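Local coordinates for glutamine amidotransferase domain-containing protein (PDB 3L7N), which probably hydrolyses glutamine and passes on its amide nitrogen, as a class I glutamine amidotransferase whose acceptor substrate is not established, at residues I6-F11 / Q71-L76; G15-W20 / I50-P55; G54-S59 / F65-A70. All coordinates share one frame; numbering follows the deposited sequence.

Contact 1 (I6-F11 / Q71-L76); sequences ILHETF and QAEVKL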
loop_
_atom_site.group_PDB
_atom_site.type_symbol
_atom_site.label_atom_id
_atom_site.label_comp_id
_atom_site.label_asym_id
_atom_site.label_seq_id
_atom_site.Cartn_x
_atom_site.Cartn_y
_atom_site.Cartn_z
ATOM N N ILE A 6 -2.150 -8.655 -6.137
ATOM C CA ILE A 6 -2.005 -9.692 -5.123
ATOM C C ILE A 6 -2.785 -9.259 -3.891
ATOM O O ILE A 6 -2.585 -8.156 -3.390
ATOM C CB ILE A 6 -0.485 -9.909 -4.719
ATOM C CG1 ILE A 6 0.380 -10.131 -5.926
ATOM C CG2 ILE A 6 -0.348 -11.013 -3.713
ATOM C CD1 ILE A 6 0.218 -11.399 -6.491
ATOM N N LEU A 7 -3.737 -10.061 -3.448
ATOM C CA LEU A 7 -4.634 -9.622 -2.388
ATOM C C LEU A 7 -4.574 -10.602 -1.215
ATOM O O LEU A 7 -4.416 -11.787 -1.420
ATOM C CB LEU A 7 -6.026 -9.498 -2.914
ATOM C CG LEU A 7 -6.307 -8.636 -4.142
ATOM C CD1 LEU A 7 -7.740 -8.694 -4.392
ATOM C CD2 LEU A 7 -5.883 -7.238 -3.954
ATOM N N HIS A 8 -4.603 -10.090 0.003
ATOM C CA HIS A 8 -4.210 -10.883 1.148
ATOM C C HIS A 8 -5.358 -10.996 2.149
ATOM O O HIS A 8 -5.218 -11.641 3.182
ATOM C CB HIS A 8 -3.007 -10.238 1.893
ATOM C CG HIS A 8 -1.793 -10.002 1.043
ATOM N ND1 HIS A 8 -1.403 -8.731 0.652
ATOM C CD2 HIS A 8 -0.771 -10.829 0.698
ATOM C CE1 HIS A 8 -0.255 -8.808 -0.004
ATOM N NE2 HIS A 8 0.151 -10.069 0.008
ATOM N N GLU A 9 -6.417 -10.235 1.921
ATOM C CA GLU A 9 -7.684 -10.411 2.635
ATOM C C GLU A 9 -8.825 -9.566 2.047
ATOM O O GLU A 9 -8.575 -8.614 1.200
ATOM C CB GLU A 9 -7.535 -10.204 4.120
ATOM C CG GLU A 9 -7.476 -11.509 4.896
ATOM C CD GLU A 9 -8.848 -12.189 5.014
ATOM O OE1 GLU A 9 -9.665 -12.155 4.019
ATOM O OE2 GLU A 9 -9.157 -12.688 6.111
ATOM N N THR A 10 -10.079 -10.002 2.358
ATOM C CA THR A 10 -11.358 -9.401 1.804
ATOM C C THR A 10 -11.430 -7.942 2.199
ATOM O O THR A 10 -11.773 -7.096 1.380
ATOM C CB THR A 10 -12.641 -10.172 2.342
ATOM O OG1 THR A 10 -12.573 -10.274 3.736
ATOM C CG2 THR A 10 -12.706 -11.638 1.791
ATOM N N PHE A 11 -10.902 -7.616 3.393
ATOM C CA PHE A 11 -10.828 -6.209 3.844
ATOM C C PHE A 11 -9.548 -5.413 3.411
ATOM O O PHE A 11 -9.382 -4.232 3.774
ATOM C CB PHE A 11 -11.005 -6.110 5.334
ATOM C CG PHE A 11 -10.158 -7.043 6.099
ATOM C CD1 PHE A 11 -8.870 -6.627 6.594
ATOM C CD2 PHE A 11 -10.625 -8.338 6.410
ATOM C CE1 PHE A 11 -8.040 -7.513 7.374
ATOM C CE2 PHE A 11 -9.822 -9.259 7.203
ATOM C CZ PHE A 11 -8.514 -8.829 7.682
ATOM N N GLN A 71 7.799 -15.512 1.680
ATOM C CA GLN A 71 8.972 -15.810 0.866
ATOM C C GLN A 71 8.655 -15.787 -0.631
ATOM O O GLN A 71 9.402 -15.210 -1.420
ATOM C CB GLN A 71 9.564 -17.166 1.256
ATOM C CG GLN A 71 11.004 -17.099 1.741
ATOM C CD GLN A 71 11.683 -15.795 1.370
ATOM O OE1 GLN A 71 12.139 -15.618 0.241
ATOM N NE2 GLN A 71 11.754 -14.873 2.323
ATOM N N ALA A 72 7.549 -16.419 -1.015
ATOM C CA ALA A 72 7.164 -16.496 -2.409
ATOM C C ALA A 72 6.763 -15.143 -2.922
ATOM O O ALA A 72 7.105 -14.794 -4.040
ATOM C CB ALA A 72 6.080 -17.455 -2.586
ATOM N N GLU A 73 6.070 -14.338 -2.088
ATOM C CA GLU A 73 5.736 -12.980 -2.509
ATOM C C GLU A 73 6.956 -12.099 -2.693
ATOM O O GLU A 73 7.079 -11.364 -3.765
ATOM C CB GLU A 73 4.710 -12.344 -1.619
ATOM C CG GLU A 73 3.586 -13.263 -1.393
ATOM C CD GLU A 73 2.265 -12.589 -0.912
ATOM O OE1 GLU A 73 2.086 -11.335 -1.067
ATOM O OE2 GLU A 73 1.403 -13.361 -0.381
ATOM N N VAL A 74 7.921 -12.214 -1.747
ATOM C CA VAL A 74 9.239 -11.530 -1.897
ATOM C C VAL A 74 9.965 -11.943 -3.220
ATOM O O VAL A 74 10.354 -11.075 -4.035
ATOM C CB VAL A 74 10.162 -11.746 -0.701
ATOM C CG1 VAL A 74 11.539 -11.168 -0.999
ATOM C CG2 VAL A 74 9.562 -11.116 0.584
ATOM N N LYS A 75 10.057 -13.218 -3.486
ATOM C CA LYS A 75 10.696 -13.618 -4.728
ATOM C C LYS A 75 9.951 -13.112 -5.919
ATOM O O LYS A 75 10.557 -12.747 -6.937
ATOM C CB LYS A 75 10.862 -15.123 -4.817
ATOM C CG LYS A 75 11.635 -15.719 -3.686
ATOM C CD LYS A 75 12.577 -16.872 -4.206
ATOM C CE LYS A 75 13.193 -17.676 -2.992
ATOM N NZ LYS A 75 13.121 -19.142 -3.274
ATOM N N LEU A 76 8.626 -13.109 -5.846
ATOM C CA LEU A 76 7.841 -12.658 -7.019
ATOM C C LEU A 76 8.150 -11.150 -7.281
ATOM O O LEU A 76 8.420 -10.740 -8.453
ATOM C CB LEU A 76 6.340 -12.923 -6.824
ATOM C CG LEU A 76 5.439 -12.196 -7.764
ATOM C CD1 LEU A 76 5.385 -12.847 -9.083
ATOM C CD2 LEU A 76 4.087 -12.103 -7.192
#
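The H8 imidazole and the E73 carboxylate meet edge to edge in nearly one plane, their planes only 4° apart. E73 takes the NE2 edge of the ring: H8 NE2 donates to E73 OE1 over 2.6 Å at an angle of 164°, and the acceptor lies almost in the ring plane. It is the syn lone pair of OE1, on the side of the second oxygen, that receives the proton. E73 OE2 therefore falls alongside the neighbouring carbon, 3.5 Å from H8 CD2. Further along the segment, E9 CB sits near the rim of one face of the F11 ring, and the E9 carboxylate turns back to accept from T10 N through OE1, away from the helix.

The E73 side chain is extended beyond CG (chi2 -160°), which carries its carboxylate from helix 70-82 across to the end of strand 2-7. I6 flanks it: CG2, placed anti to the backbone N, comes within 3.6 Å of E73 OE1. The other branch of I6 runs to the next turn of the helix, where I6 CD1 and L76 CD2 meet tip to tip at 4.0 Å. L39, L51 and L96 also touch E73, and L92 touches H8.

The carboxylate is thus buried among mostly apolar groups, where an uncompensated negative charge would probably be costly. H8 ND1 is bonded to the carbonyl of G53, with a weak second bond to the carbonyl of M52, and both ring nitrogens appear to act as donors. This is consistent with a buried imidazolium-carboxylate pair, which also fixes the ring rotation and ties the strand end to the helix.

Contact 2 (G15-W20 / I50-P55); sequences GAYLAW and ILMGGP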
loop_
_atom_site.group_PDB
_atom_site.type_symbol
_atom_site.label_atom_id
_atom_site.label_comp_id
_atom_site.label_asym_id
_atom_site.label_seq_id
_atom_site.Cartn_x
_atom_site.Cartn_y
_atom_site.Cartn_z
ATOM N N GLY A 15 -9.511 -1.275 -3.733
ATOM C CA GLY A 15 -10.326 -0.032 -3.991
ATOM C C GLY A 15 -9.986 0.820 -5.240
ATOM O O GLY A 15 -10.078 0.363 -6.378
ATOM N N ALA A 16 -9.582 2.047 -5.026
ATOM C CA ALA A 16 -9.359 2.937 -6.145
ATOM C C ALA A 16 -8.281 2.492 -7.114
ATOM O O ALA A 16 -8.248 2.985 -8.217
ATOM C CB ALA A 16 -9.084 4.321 -5.675
ATOM N N TYR A 17 -7.342 1.588 -6.682
ATOM C CA TYR A 17 -6.328 1.055 -7.643
ATOM C C TYR A 17 -7.056 0.263 -8.719
ATOM O O TYR A 17 -6.782 0.419 -9.941
ATOM C CB TYR A 17 -5.314 0.178 -6.963
ATOM C CG TYR A 17 -4.322 0.909 -6.092
ATOM C CD1 TYR A 17 -3.157 1.490 -6.647
ATOM C CD2 TYR A 17 -4.510 0.994 -4.686
ATOM C CE1 TYR A 17 -2.192 2.120 -5.838
ATOM C CE2 TYR A 17 -3.591 1.702 -3.869
ATOM C CZ TYR A 17 -2.416 2.249 -4.469
ATOM O OH TYR A 17 -1.509 2.919 -3.705
ATOM N N LEU A 18 -8.063 -0.537 -8.287
ATOM C CA LEU A 18 -8.845 -1.331 -9.210
ATOM C C LEU A 18 -9.678 -0.432 -10.063
ATOM O O LEU A 18 -9.688 -0.589 -11.293
ATOM C CB LEU A 18 -9.727 -2.321 -8.474
ATOM C CG LEU A 18 -10.491 -3.321 -9.363
ATOM C CD1 LEU A 18 -9.600 -3.869 -10.481
ATOM C CD2 LEU A 18 -11.128 -4.503 -8.523
ATOM N N ALA A 19 -10.370 0.553 -9.432
ATOM C CA ALA A 19 -11.219 1.504 -10.189
ATOM C C ALA A 19 -10.440 2.242 -11.273
ATOM O O ALA A 19 -10.867 2.314 -12.447
ATOM C CB ALA A 19 -11.798 2.426 -9.304
ATOM N N TRP A 20 -9.290 2.762 -10.899
ATOM C CA TRP A 20 -8.370 3.342 -11.850
ATOM C C TRP A 20 -8.100 2.407 -12.950
ATOM O O TRP A 20 -8.227 2.757 -14.121
ATOM C CB TRP A 20 -7.038 3.745 -11.162
ATOM C CG TRP A 20 -6.039 4.281 -12.142
ATOM C CD1 TRP A 20 -6.026 5.543 -12.716
ATOM C CD2 TRP A 20 -4.982 3.546 -12.764
ATOM N NE1 TRP A 20 -5.001 5.629 -13.644
ATOM C CE2 TRP A 20 -4.349 4.421 -13.702
ATOM C CE3 TRP A 20 -4.466 2.247 -12.592
ATOM C CZ2 TRP A 20 -3.206 4.030 -14.464
ATOM C CZ3 TRP A 20 -3.330 1.838 -13.402
ATOM C CH2 TRP A 20 -2.734 2.729 -14.307
ATOM N N ILE A 50 0.600 -4.943 -8.462
ATOM C CA ILE A 50 0.193 -4.114 -7.387
ATOM C C ILE A 50 -0.101 -5.051 -6.285
ATOM O O ILE A 50 -0.893 -5.962 -6.475
ATOM C CB ILE A 50 -1.112 -3.387 -7.762
ATOM C CG1 ILE A 50 -0.872 -2.518 -8.954
ATOM C CG2 ILE A 50 -1.664 -2.629 -6.614
ATOM C CD1 ILE A 50 -2.063 -1.748 -9.379
ATOM N N LEU A 51 0.586 -4.910 -5.145
ATOM C CA LEU A 51 0.364 -5.817 -4.011
ATOM C C LEU A 51 -0.282 -4.999 -2.921
ATOM O O LEU A 51 0.290 -4.023 -2.493
ATOM C CB LEU A 51 1.719 -6.385 -3.468
ATOM C CG LEU A 51 2.678 -7.192 -4.368
ATOM C CD1 LEU A 51 3.728 -6.340 -4.843
ATOM C CD2 LEU A 51 3.305 -8.419 -3.661
ATOM N N MET A 52 -1.471 -5.405 -2.466
ATOM C CA MET A 52 -2.220 -4.669 -1.462
ATOM C C MET A 52 -1.881 -5.100 -0.025
ATOM O O MET A 52 -1.099 -5.996 0.175
ATOM C CB MET A 52 -3.714 -4.851 -1.706
ATOM C CG MET A 52 -4.215 -4.111 -2.952
ATOM S SD MET A 52 -4.045 -2.339 -2.816
ATOM C CE MET A 52 -3.473 -2.174 -4.396
ATOM N N GLY A 53 -2.576 -4.500 0.963
ATOM C CA GLY A 53 -2.235 -4.652 2.348
ATOM C C GLY A 53 -2.620 -6.011 2.858
ATOM O O GLY A 53 -2.914 -6.911 2.079
ATOM N N GLY A 54 -2.555 -6.187 4.166
ATOM C CA GLY A 54 -2.919 -7.406 4.757
ATOM C C GLY A 54 -2.725 -7.438 6.251
ATOM O O GLY A 54 -1.835 -6.809 6.781
ATOM N N PRO A 55 -3.528 -8.222 6.935
ATOM C CA PRO A 55 -3.309 -8.388 8.363
ATOM C C PRO A 55 -1.920 -9.081 8.726
ATOM O O PRO A 55 -1.546 -9.081 9.880
ATOM C CB PRO A 55 -4.471 -9.307 8.782
ATOM C CG PRO A 55 -4.656 -10.196 7.608
ATOM C CD PRO A 55 -4.400 -9.294 6.381
#
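Y17 and M52 form the main part of this contact, a Met-aromatic pair between helix 15-23 and the turn that follows strand 48-51. M52 SD lies 4.7 Å from the centroid of the Y17 ring and 43° off its normal, an oblique approach in which the sulfur sits beyond the rim instead of over the centre. The terminal methyl, M52 CE, comes over one face of the ring, nearest to Y17 CD2 and CG, although its exact place is doubtful because it is modelled too close to I50. The two side chains cross at a slant. M52 does not set out toward the helix; two successive bends, the first at chi2 (-64°), bring its end back to the tyrosine.

The second apolar contact, from I50, is looser. I50 does point at the helix, and beyond CG1 it is stretched out (chi2 -179°), so that its delta methyl gives the closest approach: I50 CD1 is 4.4 Å from Y17 CD1, oblique to the ring. The backbones stay well apart, with 8.3 Å between Y17 CA and I50 CA, and the side chains fill the interval. Polar bonding runs within the helix, where W20 N donates to A16 O at 2.9 Å, and between strands, where I50 pairs through its backbone with H4 and I6 of strand 2-7.

All three touching residues are buried in the layer between helix 15-23 and the parallel part of the central sheet. V88 and V90 of strand 86-90 extend the floor under Y17, and L7 of strand 2-7 packs on M52. On the helical side, helix 219-233 supplies L225 against Y17. Helix 15-23 itself links strand 2-7 to its parallel neighbour 27-32, completing a beta-alpha-beta crossover whose helix packs on this face of the sheet.

Contact 3 (G54-S59 / F65-A70); sequences GPQSPS and FPYYDA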
loop_
_atom_site.group_PDB
_atom_site.type_symbol
_atom_site.label_atom_id
_atom_site.label_comp_id
_atom_site.label_asym_id
_atom_site.label_seq_id
_atom_site.Cartn_x
_atom_site.Cartn_y
_atom_site.Cartn_z
ATOM N N GLY A 54 -2.555 -6.187 4.166
ATOM C CA GLY A 54 -2.919 -7.406 4.757
ATOM C C GLY A 54 -2.725 -7.438 6.251
ATOM O O GLY A 54 -1.835 -6.809 6.781
ATOM N N PRO A 55 -3.528 -8.222 6.935
ATOM C CA PRO A 55 -3.309 -8.388 8.363
ATOM C C PRO A 55 -1.920 -9.081 8.726
ATOM O O PRO A 55 -1.546 -9.081 9.880
ATOM C CB PRO A 55 -4.471 -9.307 8.782
ATOM C CG PRO A 55 -4.656 -10.196 7.608
ATOM C CD PRO A 55 -4.400 -9.294 6.381
ATOM N N GLN A 56 -1.266 -9.759 7.764
ATOM C CA GLN A 56 0.020 -10.441 8.059
ATOM C C GLN A 56 1.136 -9.418 8.150
ATOM O O GLN A 56 0.967 -8.213 7.763
ATOM C CB GLN A 56 0.378 -11.454 6.972
ATOM C CG GLN A 56 -0.713 -12.433 6.627
ATOM C CD GLN A 56 -1.753 -11.862 5.601
ATOM O OE1 GLN A 56 -1.801 -10.646 5.314
ATOM N NE2 GLN A 56 -2.582 -12.729 5.098
ATOM N N SER A 57 2.268 -9.872 8.652
ATOM C CA SER A 57 3.523 -9.117 8.554
ATOM C C SER A 57 4.378 -9.834 7.503
ATOM O O SER A 57 4.063 -11.018 7.138
ATOM C CB SER A 57 4.256 -9.119 9.929
ATOM O OG SER A 57 5.013 -10.346 10.109
ATOM N N PRO A 58 5.517 -9.188 7.044
ATOM C CA PRO A 58 6.377 -9.933 6.099
ATOM C C PRO A 58 7.014 -11.126 6.750
ATOM O O PRO A 58 7.685 -11.875 6.098
ATOM C CB PRO A 58 7.424 -8.930 5.716
ATOM C CG PRO A 58 6.804 -7.663 5.919
ATOM C CD PRO A 58 5.880 -7.772 7.079
ATOM N N SER A 59 6.820 -11.306 8.034
ATOM C CA SER A 59 7.443 -12.468 8.675
ATOM C C SER A 59 6.471 -13.430 9.274
ATOM O O SER A 59 6.880 -14.459 9.763
ATOM C CB SER A 59 8.485 -12.054 9.726
ATOM O OG SER A 59 7.863 -11.319 10.753
ATOM N N PHE A 65 -1.108 -18.409 9.136
ATOM C CA PHE A 65 -1.895 -18.116 7.951
ATOM C C PHE A 65 -1.571 -19.104 6.918
ATOM O O PHE A 65 -0.664 -18.862 6.117
ATOM C CB PHE A 65 -1.512 -16.749 7.402
ATOM C CG PHE A 65 -1.881 -15.607 8.290
ATOM C CD1 PHE A 65 -3.206 -15.106 8.319
ATOM C CD2 PHE A 65 -0.911 -14.979 9.067
ATOM C CE1 PHE A 65 -3.548 -13.997 9.154
ATOM C CE2 PHE A 65 -1.237 -13.879 9.916
ATOM C CZ PHE A 65 -2.544 -13.393 9.957
ATOM N N PRO A 66 -2.284 -20.256 6.899
ATOM C CA PRO A 66 -1.722 -21.410 6.238
ATOM C C PRO A 66 -1.526 -21.223 4.702
ATOM O O PRO A 66 -0.854 -22.098 4.030
ATOM C CB PRO A 66 -2.734 -22.477 6.522
ATOM C CG PRO A 66 -3.358 -22.092 7.704
ATOM C CD PRO A 66 -3.345 -20.632 7.801
ATOM N N TYR A 67 -2.111 -20.122 4.146
ATOM C CA TYR A 67 -2.133 -19.851 2.646
ATOM C C TYR A 67 -1.088 -18.829 2.257
ATOM O O TYR A 67 -0.871 -18.558 1.079
ATOM C CB TYR A 67 -3.490 -19.318 2.239
ATOM C CG TYR A 67 -3.901 -18.071 3.051
ATOM C CD1 TYR A 67 -3.391 -16.811 2.736
ATOM C CD2 TYR A 67 -4.748 -18.177 4.190
ATOM C CE1 TYR A 67 -3.710 -15.693 3.489
ATOM C CE2 TYR A 67 -5.089 -17.057 4.920
ATOM C CZ TYR A 67 -4.539 -15.815 4.563
ATOM O OH TYR A 67 -4.839 -14.694 5.280
ATOM N N TYR A 68 -0.487 -18.228 3.247
ATOM C CA TYR A 68 0.375 -17.079 3.061
ATOM C C TYR A 68 1.788 -17.521 2.997
ATOM O O TYR A 68 2.243 -18.175 3.885
ATOM C CB TYR A 68 0.214 -16.194 4.257
ATOM C CG TYR A 68 1.097 -15.019 4.289
ATOM C CD1 TYR A 68 1.999 -14.850 5.305
ATOM C CD2 TYR A 68 0.986 -14.020 3.330
ATOM C CE1 TYR A 68 2.771 -13.756 5.358
ATOM C CE2 TYR A 68 1.738 -12.925 3.389
ATOM C CZ TYR A 68 2.629 -12.778 4.396
ATOM O OH TYR A 68 3.407 -11.648 4.442
ATOM N N ASP A 69 2.506 -17.109 1.971
ATOM C CA ASP A 69 3.928 -17.490 1.804
ATOM C C ASP A 69 4.747 -16.219 1.474
ATOM O O ASP A 69 4.845 -15.811 0.320
ATOM C CB ASP A 69 4.038 -18.519 0.699
ATOM C CG ASP A 69 5.437 -19.072 0.521
ATOM O OD1 ASP A 69 6.413 -18.498 1.041
ATOM O OD2 ASP A 69 5.561 -20.101 -0.184
ATOM N N ALA A 70 5.216 -15.535 2.525
ATOM C CA ALA A 70 5.883 -14.241 2.373
ATOM C C ALA A 70 7.102 -14.394 1.513
ATOM O O ALA A 70 7.394 -13.556 0.686
ATOM C CB ALA A 70 6.235 -13.720 3.638
#
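Q56 puts its CG over the centres of two aromatic rings, F65 and Y68, which approach it from different sides. Both are CH-pi contacts: Q56 CG is 3.6 Å from the F65 centroid and 3.7 Å from that of Y68, close to the ring normal in each case. A bend at chi2 (83°) swings the amide round so that its plane lies 21° from the Y68 ring, roughly stacked on it, while it stands nearly upright to Y67 at 85°. Q56 NE2 comes to the edge of that third ring, 3.0 Å from Y67 OH.

The three aromatics belong to a type I beta turn, F65 to Y68, in the long connection between strand 48-51 and helix 70-82; D69 then N-caps the helix by accepting from A72 N. In the 54-59 segment, S57 OG accepts from S59 N in an ST turn.

Y68 slides past Q56 in the reverse direction, and its hydroxyl donates to S57 O at 2.8 Å, approaching from well above the carbonyl plane. The other face of Y68 is covered by A70 N. Beside the hydroxyl, A70 CB touches P58 O at 3.4 Å, and L92 of helix 92-100 packs against Q56, P58 and Y68.

Overall arrangement
Strands 2-7 and 48-51, parallel neighbours in the central sheet, underlie contacts 1 and 2, whose centres are about 11 Å apart. Helix 70-82 packs on one face of the sheet and helix 15-23 on the opposite face. Contact 3, about 7 Å from the centre of contact 1, lies in the connection leading into helix 70-82; contacts 2 and 3 share G54 and P55, though their centres are about 16 Å apart. Along the chain, both are nested inside the loop closed by contact 1. All three lie near, without touching, C91 and its glycines, probably the nucleophile elbow of the glutaminase site.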